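Bifunctional GH43-CE protein (Bacteroides eggerthii, PDB 6MLY) probably removes xylose units from xylan-derived chains through its family 43 glycosidase module and carries a carbohydrate esterase module on the same chain. Local coordinates at residues 99-104 and 144-149; 382-387 and 439-444. All coordinates share one frame; numbering follows the deposited sequence.

Interaction 1: residues 99-104 and 144-149; sequences CLRYHE and HSFFFD
Strands 99-103 and 145-148 are the first strands of two successive sheets in the family 43 glycosidase domain, a fold known as a five-bladed beta-propeller, and here Arg101, Cys99 and His103 of one meet Phe146 and Phe148 of the other. The segments run nearly parallel, 11° apart, with their axes 7.1 Å from each other, so side chains rather than a backbone ladder join them. Arg101 supplies the polar link. Its guanidinium comes side-on to the carbonyl of Phe146, and both of its bonds end on that one oxygen: NE to Phe146 O is 3.0 Å and fairly straight, while NH2 to Phe146 O is 3.2 Å and more bent. The oxygen lies close to the guanidinium plane, which this double grip helps to fix. NH2 also reaches the edge of the Phe147 ring. Cys99 and the aliphatic part of Arg101 lie on the same side of the Phe146 ring. Cys99 SG, anti to its backbone N (chi1 -168°), sits obliquely 4.0 Å from the ring centroid, toward CD2 and CE2, and Arg101 CG is 3.5 Å from Phe146 CE1. Farther along, the rings of His103 and Phe148 form an offset stack, centroids 4.4 Å apart and planes at 20°, with His103 CB making a CH-pi contact over the Phe148 face. Strand 106-113 pairs with 99-103, and 154-158 with 145-148; Tyr108 and Ser110 add to the layer around Phe146, and the backbone of Leu204, on strand 203-207, accepts from Arg101 NH2 through its O and gives its N-H to Ser145 OG.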
ATOM      1  N   CYS A  99       3.889 -31.408   3.905  1.00 68.35           N
ATOM      2  CA  CYS A  99       4.161 -32.244   5.058  1.00 68.95           C
ATOM      3  C   CYS A  99       5.670 -32.508   5.101  1.00 67.90           C
ATOM      4  O   CYS A  99       6.223 -33.032   4.133  1.00 67.91           O
ATOM      5  CB  CYS A  99       3.374 -33.544   4.952  1.00 69.93           C
ATOM      6  SG  CYS A  99       3.366 -34.526   6.473  1.00 71.39           S
ATOM      7  N   LEU A 100       6.325 -32.107   6.200  1.00 67.61           N
ATOM      8  CA  LEU A 100       7.780 -32.260   6.358  1.00 66.58           C
ATOM      9  C   LEU A 100       8.078 -33.232   7.509  1.00 67.32           C
ATOM     10  O   LEU A 100       7.639 -33.005   8.637  1.00 67.90           O
ATOM     11  CB  LEU A 100       8.404 -30.885   6.618  1.00 65.89           C
ATOM     12  CG  LEU A 100       9.899 -30.884   6.942  1.00 65.21           C
ATOM     13  CD1 LEU A 100      10.713 -31.459   5.795  1.00 64.32           C
ATOM     14  CD2 LEU A 100      10.377 -29.483   7.291  1.00 64.76           C
ATOM     15  N   ARG A 101       8.850 -34.286   7.206  1.00 67.12           N
ATOM     16  CA  ARG A 101       9.226 -35.340   8.176  1.00 67.83           C
ATOM     17  C   ARG A 101      10.716 -35.672   8.047  1.00 67.12           C
ATOM     18  O   ARG A 101      11.338 -35.380   7.021  1.00 66.19           O
ATOM     19  CB  ARG A 101       8.447 -36.638   7.948  1.00 68.70           C
ATOM     20  CG  ARG A 101       6.938 -36.500   8.060  1.00 69.69           C
ATOM     21  CD  ARG A 101       6.493 -36.085   9.451  1.00 70.84           C
ATOM     22  NE  ARG A 101       5.041 -36.261   9.590  1.00 72.01           N
ATOM     23  CZ  ARG A 101       4.263 -35.705  10.606  1.00 73.27           C
ATOM     24  NH1 ARG A 101       4.763 -34.915  11.579  1.00 73.46           N
ATOM     25  NH2 ARG A 101       3.060 -36.190  10.747  1.00 74.57           N
ATOM     26  N   TYR A 102      11.257 -36.296   9.101  1.00 67.70           N
ATOM     27  CA  TYR A 102      12.609 -36.851   9.131  1.00 67.29           C
ATOM     28  C   TYR A 102      12.570 -38.219   9.800  1.00 68.29           C
ATOM     29  O   TYR A 102      12.198 -38.315  10.962  1.00 69.38           O
ATOM     30  CB  TYR A 102      13.558 -35.972   9.941  1.00 67.28           C
ATOM     31  CG  TYR A 102      14.922 -36.565  10.200  1.00 66.96           C
ATOM     32  CD1 TYR A 102      15.211 -37.226  11.385  1.00 67.89           C
ATOM     33  CD2 TYR A 102      15.939 -36.428   9.271  1.00 65.88           C
ATOM     34  CE1 TYR A 102      16.474 -37.742  11.634  1.00 67.77           C
ATOM     35  CE2 TYR A 102      17.204 -36.943   9.501  1.00 65.69           C
ATOM     36  CZ  TYR A 102      17.473 -37.601  10.686  1.00 66.56           C
ATOM     37  OH  TYR A 102      18.724 -38.091  10.900  1.00 66.61           O
ATOM     38  N   HIS A 103      12.991 -39.247   9.060  1.00 67.82           N
ATOM     39  CA  HIS A 103      12.895 -40.630   9.498  1.00 68.81           C
ATOM     40  C   HIS A 103      14.158 -41.392   9.090  1.00 68.14           C
ATOM     41  O   HIS A 103      14.497 -41.428   7.912  1.00 67.51           O
ATOM     42  CB  HIS A 103      11.633 -41.276   8.919  1.00 69.20           C
ATOM     43  CG  HIS A 103      11.460 -42.695   9.333  1.00 70.06           C
ATOM     44  ND1 HIS A 103      12.021 -43.743   8.626  1.00 69.27           N
ATOM     45  CD2 HIS A 103      10.818 -43.240  10.386  1.00 71.44           C
ATOM     46  CE1 HIS A 103      11.711 -44.873   9.213  1.00 70.33           C
ATOM     47  NE2 HIS A 103      10.980 -44.591  10.297  1.00 71.73           N
ATOM     48  N   GLU A 104      14.840 -41.974  10.085  1.00 69.09           N
ATOM     49  CA  GLU A 104      15.993 -42.869   9.907  1.00 68.88           C
ATOM     50  C   GLU A 104      16.931 -42.340   8.814  1.00 67.45           C
ATOM     51  O   GLU A 104      17.279 -43.053   7.866  1.00 66.98           O
ATOM     52  CB  GLU A 104      15.512 -44.300   9.650  1.00 69.77           C
ATOM     53  CG  GLU A 104      15.310 -45.081  10.937  1.00 71.52           C
ATOM     54  CD  GLU A 104      14.910 -46.530  10.754  1.00 72.80           C
ATOM     55  OE1 GLU A 104      13.796 -46.760  10.245  1.00 73.50           O
ATOM     56  OE2 GLU A 104      15.724 -47.426  11.113  1.00 73.46           O
ATOM     57  N   HIS A 144      -2.960 -33.374   3.520  1.00 82.05           N
ATOM     58  CA  HIS A 144      -2.545 -34.683   3.979  1.00 81.83           C
ATOM     59  C   HIS A 144      -1.370 -34.534   4.948  1.00 80.44           C
ATOM     60  O   HIS A 144      -0.530 -33.656   4.786  1.00 78.73           O
ATOM     61  CB  HIS A 144      -2.195 -35.586   2.787  1.00 81.20           C
ATOM     62  CG  HIS A 144      -1.006 -35.139   2.000  1.00 79.79           C
ATOM     63  ND1 HIS A 144      -1.114 -34.628   0.719  1.00 79.76           N
ATOM     64  CD2 HIS A 144       0.312 -35.124   2.300  1.00 78.46           C
ATOM     65  CE1 HIS A 144       0.086 -34.320   0.268  1.00 77.83           C
ATOM     66  NE2 HIS A 144       0.978 -34.612   1.218  1.00 76.81           N
ATOM     67  N   SER A 145      -1.324 -35.416   5.948  1.00 80.81           N
ATOM     68  CA  SER A 145      -0.234 -35.487   6.912  1.00 79.34           C
ATOM     69  C   SER A 145       0.237 -36.938   7.029  1.00 78.79           C
ATOM     70  O   SER A 145      -0.256 -37.669   7.868  1.00 79.83           O
ATOM     71  CB  SER A 145      -0.666 -34.924   8.244  1.00 80.67           C
ATOM     72  OG  SER A 145       0.272 -35.236   9.265  1.00 80.86           O
ATOM     73  N   PHE A 146       1.176 -37.331   6.159  1.00 76.65           N
ATOM     74  CA  PHE A 146       1.775 -38.670   6.164  1.00 76.53           C
ATOM     75  C   PHE A 146       2.660 -38.817   7.408  1.00 76.83           C
ATOM     76  O   PHE A 146       3.128 -37.811   7.963  1.00 75.35           O
ATOM     77  CB  PHE A 146       2.542 -38.937   4.864  1.00 74.68           C
ATOM     78  CG  PHE A 146       3.877 -38.248   4.749  1.00 73.31           C
ATOM     79  CD1 PHE A 146       5.033 -38.857   5.209  1.00 72.76           C
ATOM     80  CD2 PHE A 146       3.986 -36.991   4.169  1.00 72.34           C
ATOM     81  CE1 PHE A 146       6.264 -38.224   5.102  1.00 71.50           C
ATOM     82  CE2 PHE A 146       5.218 -36.362   4.062  1.00 70.97           C
ATOM     83  CZ  PHE A 146       6.356 -36.979   4.526  1.00 70.51           C
ATOM     84  N   PHE A 147       2.877 -40.077   7.824  1.00 77.77           N
ATOM     85  CA  PHE A 147       3.480 -40.416   9.112  1.00 78.12           C
ATOM     86  C   PHE A 147       4.081 -41.824   9.065  1.00 78.29           C
ATOM     87  O   PHE A 147       3.427 -42.765   8.610  1.00 79.81           O
ATOM     88  CB  PHE A 147       2.420 -40.343  10.212  1.00 79.98           C
ATOM     89  CG  PHE A 147       2.953 -40.485  11.616  1.00 81.41           C
ATOM     90  CD1 PHE A 147       3.082 -41.734  12.204  1.00 82.46           C
ATOM     91  CD2 PHE A 147       3.321 -39.368  12.351  1.00 81.53           C
ATOM     92  CE1 PHE A 147       3.571 -41.866  13.495  1.00 83.56           C
ATOM     93  CE2 PHE A 147       3.803 -39.499  13.645  1.00 82.71           C
ATOM     94  CZ  PHE A 147       3.931 -40.748  14.213  1.00 83.52           C
ATOM     95  N   PHE A 148       5.316 -41.955   9.570  1.00 77.28           N
ATOM     96  CA  PHE A 148       5.999 -43.245   9.761  1.00 76.86           C
ATOM     97  C   PHE A 148       5.709 -43.780  11.166  1.00 77.70           C
ATOM     98  O   PHE A 148       6.124 -43.181  12.155  1.00 77.63           O
ATOM     99  CB  PHE A 148       7.513 -43.095   9.594  1.00 75.33           C
ATOM    100  CG  PHE A 148       7.941 -42.488   8.287  1.00 74.21           C
ATOM    101  CD1 PHE A 148       8.163 -43.285   7.177  1.00 73.58           C
ATOM    102  CD2 PHE A 148       8.114 -41.117   8.165  1.00 73.73           C
ATOM    103  CE1 PHE A 148       8.553 -42.726   5.971  1.00 72.58           C
ATOM    104  CE2 PHE A 148       8.503 -40.558   6.957  1.00 72.62           C
ATOM    105  CZ  PHE A 148       8.725 -41.366   5.864  1.00 72.09           C
ATOM    106  N   ASP A 149       5.009 -44.917  11.236  1.00 79.12           N
ATOM    107  CA  ASP A 149       4.648 -45.559  12.506  1.00 80.95           C
ATOM    108  C   ASP A 149       5.690 -46.628  12.852  1.00 80.84           C
ATOM    109  O   ASP A 149       6.403 -47.135  11.982  1.00 79.72           O
ATOM    110  CB  ASP A 149       3.238 -46.153  12.454  1.00 82.73           C
ATOM    111  CG  ASP A 149       2.571 -46.261  13.814  1.00 84.86           C
ATOM    112  OD1 ASP A 149       2.850 -45.405  14.681  1.00 85.31           O
ATOM    113  OD2 ASP A 149       1.784 -47.209  14.001  1.00 86.85           O
TER

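Interaction 2: residues 382-387 and 439-444; sequences SVSMDV and QQVVYF
Backbone hydrogen bonds carry the pairing of Val383 with Phe444, where strands 378-386 and 441-449 run antiparallel in one sheet of the concanavalin A-like domain. Val383 N gives to Phe444 O at 3.0 Å, and Phe444 N returns a longer bond to Val383 O. Met385 N meets Val442 O at 2.8 Å, and Val387 N reaches Gln440 O at 3.0 Å. Apolar contacts line the face bearing Val383, Met385, Val442 and Phe444. Met385, its chain bent at chi3 (-59°), brings CE to the edge of the Phe444 ring, 3.5 Å from CD2, while Val383 CG2 packs 3.6 Å from Phe444 CB. Val387 CG1 touches Val442 CG1. On the other face the Tyr443 ring lies beside Ser384, with CE2 3.5 Å from Ser384 CB. An alanine at Tyr443 would probably take the ring contact from Ser384 CB and OG and open a gap beside Ser384 and Tyr507. Asp386 ends this face with polar partners, Arg348 in a salt bridge and Ser388. The chemistry thus divides by face: one is greasy and meets Val408, Val410 and Ile419 of the opposing sheet, the other mixes aromatic, hydroxyl and charged groups.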
ATOM      1  N   SER A 382      12.974  -0.848  -3.004  1.00 68.26           N
ATOM      2  CA  SER A 382      13.582   0.144  -3.901  1.00 68.37           C
ATOM      3  C   SER A 382      14.247  -0.538  -5.102  1.00 68.30           C
ATOM      4  O   SER A 382      14.595  -1.725  -5.044  1.00 68.53           O
ATOM      5  CB  SER A 382      14.584   0.986  -3.163  1.00 69.87           C
ATOM      6  OG  SER A 382      13.971   1.662  -2.079  1.00 71.93           O
ATOM      7  N   VAL A 383      14.445   0.236  -6.176  1.00 67.75           N
ATOM      8  CA  VAL A 383      15.160  -0.216  -7.370  1.00 67.64           C
ATOM      9  C   VAL A 383      15.915   0.963  -7.998  1.00 68.20           C
ATOM     10  O   VAL A 383      15.639   2.125  -7.701  1.00 68.34           O
ATOM     11  CB  VAL A 383      14.205  -0.861  -8.392  1.00 67.78           C
ATOM     12  CG1 VAL A 383      13.902  -2.314  -8.056  1.00 67.93           C
ATOM     13  CG2 VAL A 383      12.919  -0.070  -8.536  1.00 67.82           C
ATOM     14  N   SER A 384      16.897   0.625  -8.839  1.00 68.27           N
ATOM     15  CA  SER A 384      17.505   1.521  -9.816  1.00 68.87           C
ATOM     16  C   SER A 384      17.413   0.842 -11.183  1.00 69.46           C
ATOM     17  O   SER A 384      17.783  -0.330 -11.309  1.00 68.58           O
ATOM     18  CB  SER A 384      18.941   1.852  -9.467  1.00 69.42           C
ATOM     19  OG  SER A 384      19.597   2.522 -10.541  1.00 70.39           O
ATOM     20  N   MET A 385      16.918   1.578 -12.183  1.00 69.42           N
ATOM     21  CA  MET A 385      16.629   1.020 -13.493  1.00 69.27           C
ATOM     22  C   MET A 385      17.484   1.723 -14.553  1.00 70.03           C
ATOM     23  O   MET A 385      18.251   2.624 -14.240  1.00 70.81           O
ATOM     24  CB  MET A 385      15.141   1.170 -13.827  1.00 69.20           C
ATOM     25  CG  MET A 385      14.509  -0.113 -14.367  1.00 69.18           C
ATOM     26  SD  MET A 385      12.727  -0.252 -14.065  1.00 69.23           S
ATOM     27  CE  MET A 385      12.709  -0.148 -12.277  1.00 68.44           C
ATOM     28  N   ASP A 386      17.363   1.245 -15.796  1.00 70.56           N
ATOM     29  CA  ASP A 386      17.975   1.842 -16.982  1.00 71.95           C
ATOM     30  C   ASP A 386      17.089   1.489 -18.185  1.00 72.47           C
ATOM     31  O   ASP A 386      16.982   0.312 -18.566  1.00 73.06           O
ATOM     32  CB  ASP A 386      19.425   1.375 -17.165  1.00 72.06           C
ATOM     33  CG  ASP A 386      20.246   2.242 -18.110  1.00 72.98           C
ATOM     34  OD1 ASP A 386      19.670   2.758 -19.090  1.00 73.87           O
ATOM     35  OD2 ASP A 386      21.460   2.389 -17.861  1.00 73.65           O
ATOM     36  N   VAL A 387      16.485   2.524 -18.785  1.00 73.06           N
ATOM     37  CA  VAL A 387      15.307   2.388 -19.655  1.00 73.28           C
ATOM     38  C   VAL A 387      15.697   2.429 -21.142  1.00 73.77           C
ATOM     39  O   VAL A 387      14.827   2.305 -22.006  1.00 74.39           O
ATOM     40  CB  VAL A 387      14.270   3.480 -19.333  1.00 74.08           C
ATOM     41  CG1 VAL A 387      13.997   3.568 -17.840  1.00 74.00           C
ATOM     42  CG2 VAL A 387      14.690   4.836 -19.875  1.00 75.36           C
ATOM     43  N   GLN A 439      15.840  11.537 -18.589  1.00 83.23           N
ATOM     44  CA  GLN A 439      17.016  10.691 -18.322  1.00 84.37           C
ATOM     45  C   GLN A 439      16.704   9.251 -18.753  1.00 84.23           C
ATOM     46  O   GLN A 439      15.622   8.960 -19.270  1.00 84.52           O
ATOM     47  CB  GLN A 439      17.386  10.694 -16.835  1.00 85.15           C
ATOM     48  CG  GLN A 439      17.475  12.077 -16.207  1.00 86.53           C
ATOM     49  CD  GLN A 439      17.932  12.007 -14.770  1.00 87.14           C
ATOM     50  OE1 GLN A 439      18.051  10.929 -14.183  1.00 85.45           O
ATOM     51  NE2 GLN A 439      18.188  13.167 -14.185  1.00 88.95           N
ATOM     52  N   GLN A 440      17.664   8.347 -18.535  1.00 83.44           N
ATOM     53  CA  GLN A 440      17.442   6.923 -18.791  1.00 82.70           C
ATOM     54  C   GLN A 440      17.629   6.111 -17.501  1.00 79.66           C
ATOM     55  O   GLN A 440      16.925   5.119 -17.302  1.00 77.40           O
ATOM     56  CB  GLN A 440      18.318   6.470 -19.957  1.00 84.66           C
ATOM     57  CG  GLN A 440      18.112   7.342 -21.188  1.00 86.84           C
ATOM     58  CD  GLN A 440      18.241   6.571 -22.478  1.00 89.29           C
ATOM     59  OE1 GLN A 440      19.094   5.696 -22.620  1.00 89.08           O
ATOM     60  NE2 GLN A 440      17.392   6.910 -23.436  1.00 91.63           N
ATOM     61  N   VAL A 441      18.545   6.545 -16.626  1.00 78.77           N
ATOM     62  CA  VAL A 441      18.617   6.037 -15.253  1.00 76.81           C
ATOM     63  C   VAL A 441      17.476   6.669 -14.443  1.00 75.81           C
ATOM     64  O   VAL A 441      17.317   7.889 -14.422  1.00 76.72           O
ATOM     65  CB  VAL A 441      19.993   6.310 -14.613  1.00 77.12           C
ATOM     66  CG1 VAL A 441      20.026   5.899 -13.145  1.00 75.43           C
ATOM     67  CG2 VAL A 441      21.117   5.632 -15.385  1.00 77.53           C
ATOM     68  N   VAL A 442      16.686   5.815 -13.786  1.00 74.30           N
ATOM     69  CA  VAL A 442      15.546   6.223 -12.973  1.00 73.17           C
ATOM     70  C   VAL A 442      15.464   5.296 -11.748  1.00 72.40           C
ATOM     71  O   VAL A 442      15.878   4.130 -11.802  1.00 71.90           O
ATOM     72  CB  VAL A 442      14.245   6.205 -13.802  1.00 73.45           C
ATOM     73  CG1 VAL A 442      13.897   4.805 -14.279  1.00 73.80           C
ATOM     74  CG2 VAL A 442      13.074   6.808 -13.045  1.00 72.75           C
ATOM     75  N   TYR A 443      14.937   5.833 -10.645  1.00 71.02           N
ATOM     76  CA  TYR A 443      14.820   5.127  -9.377  1.00 70.16           C
ATOM     77  C   TYR A 443      13.336   5.022  -9.008  1.00 69.99           C
ATOM     78  O   TYR A 443      12.523   5.826  -9.466  1.00 68.48           O
ATOM     79  CB  TYR A 443      15.631   5.851  -8.298  1.00 69.66           C
ATOM     80  CG  TYR A 443      17.118   5.915  -8.547  1.00 70.54           C
ATOM     81  CD1 TYR A 443      17.666   6.861  -9.400  1.00 70.63           C
ATOM     82  CD2 TYR A 443      17.987   5.033  -7.923  1.00 70.08           C
ATOM     83  CE1 TYR A 443      19.031   6.922  -9.633  1.00 71.05           C
ATOM     84  CE2 TYR A 443      19.356   5.085  -8.139  1.00 70.39           C
ATOM     85  CZ  TYR A 443      19.880   6.033  -8.997  1.00 70.66           C
ATOM     86  OH  TYR A 443      21.224   6.085  -9.213  1.00 70.46           O
ATOM     87  N   PHE A 444      12.997   4.008  -8.200  1.00 70.26           N
ATOM     88  CA  PHE A 444      11.638   3.806  -7.679  1.00 70.46           C
ATOM     89  C   PHE A 444      11.700   3.259  -6.249  1.00 71.19           C
ATOM     90  O   PHE A 444      12.668   2.605  -5.864  1.00 70.76           O
ATOM     91  CB  PHE A 444      10.828   2.854  -8.562  1.00 70.21           C
ATOM     92  CG  PHE A 444      10.560   3.360  -9.957  1.00 70.41           C
ATOM     93  CD1 PHE A 444       9.662   4.393 -10.180  1.00 71.04           C
ATOM     94  CD2 PHE A 444      11.204   2.805 -11.049  1.00 70.54           C
ATOM     95  CE1 PHE A 444       9.415   4.854 -11.463  1.00 71.62           C
ATOM     96  CE2 PHE A 444      10.957   3.267 -12.333  1.00 70.86           C
ATOM     97  CZ  PHE A 444      10.062   4.290 -12.538  1.00 71.43           C
TER

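How the interactions relate
From the N terminus, interaction 1 comes first: it brings 144-149 back against 99-104 across a 39-residue excursion that contains three further strands, 106-113, 118-124 and 133-137, and so sets two successive sheets of the glycosidase domain side by side. The chain then leaves that domain before interaction 2 opens. There a 51-residue excursion, holding strands 395-401, 406-411, 418-423 and 430-436 of the opposing sheet, is closed by 439-444 pairing with 382-387 in the concanavalin A-like domain. The two loops follow in series, neither nested nor crossed. The centres of interaction 1 and interaction 2 are about 48 Å apart, and the nearest atoms of interaction 1 and interaction 2 about 31 Å. One contact joins separate sheets; the other joins neighbouring strands within a sheet.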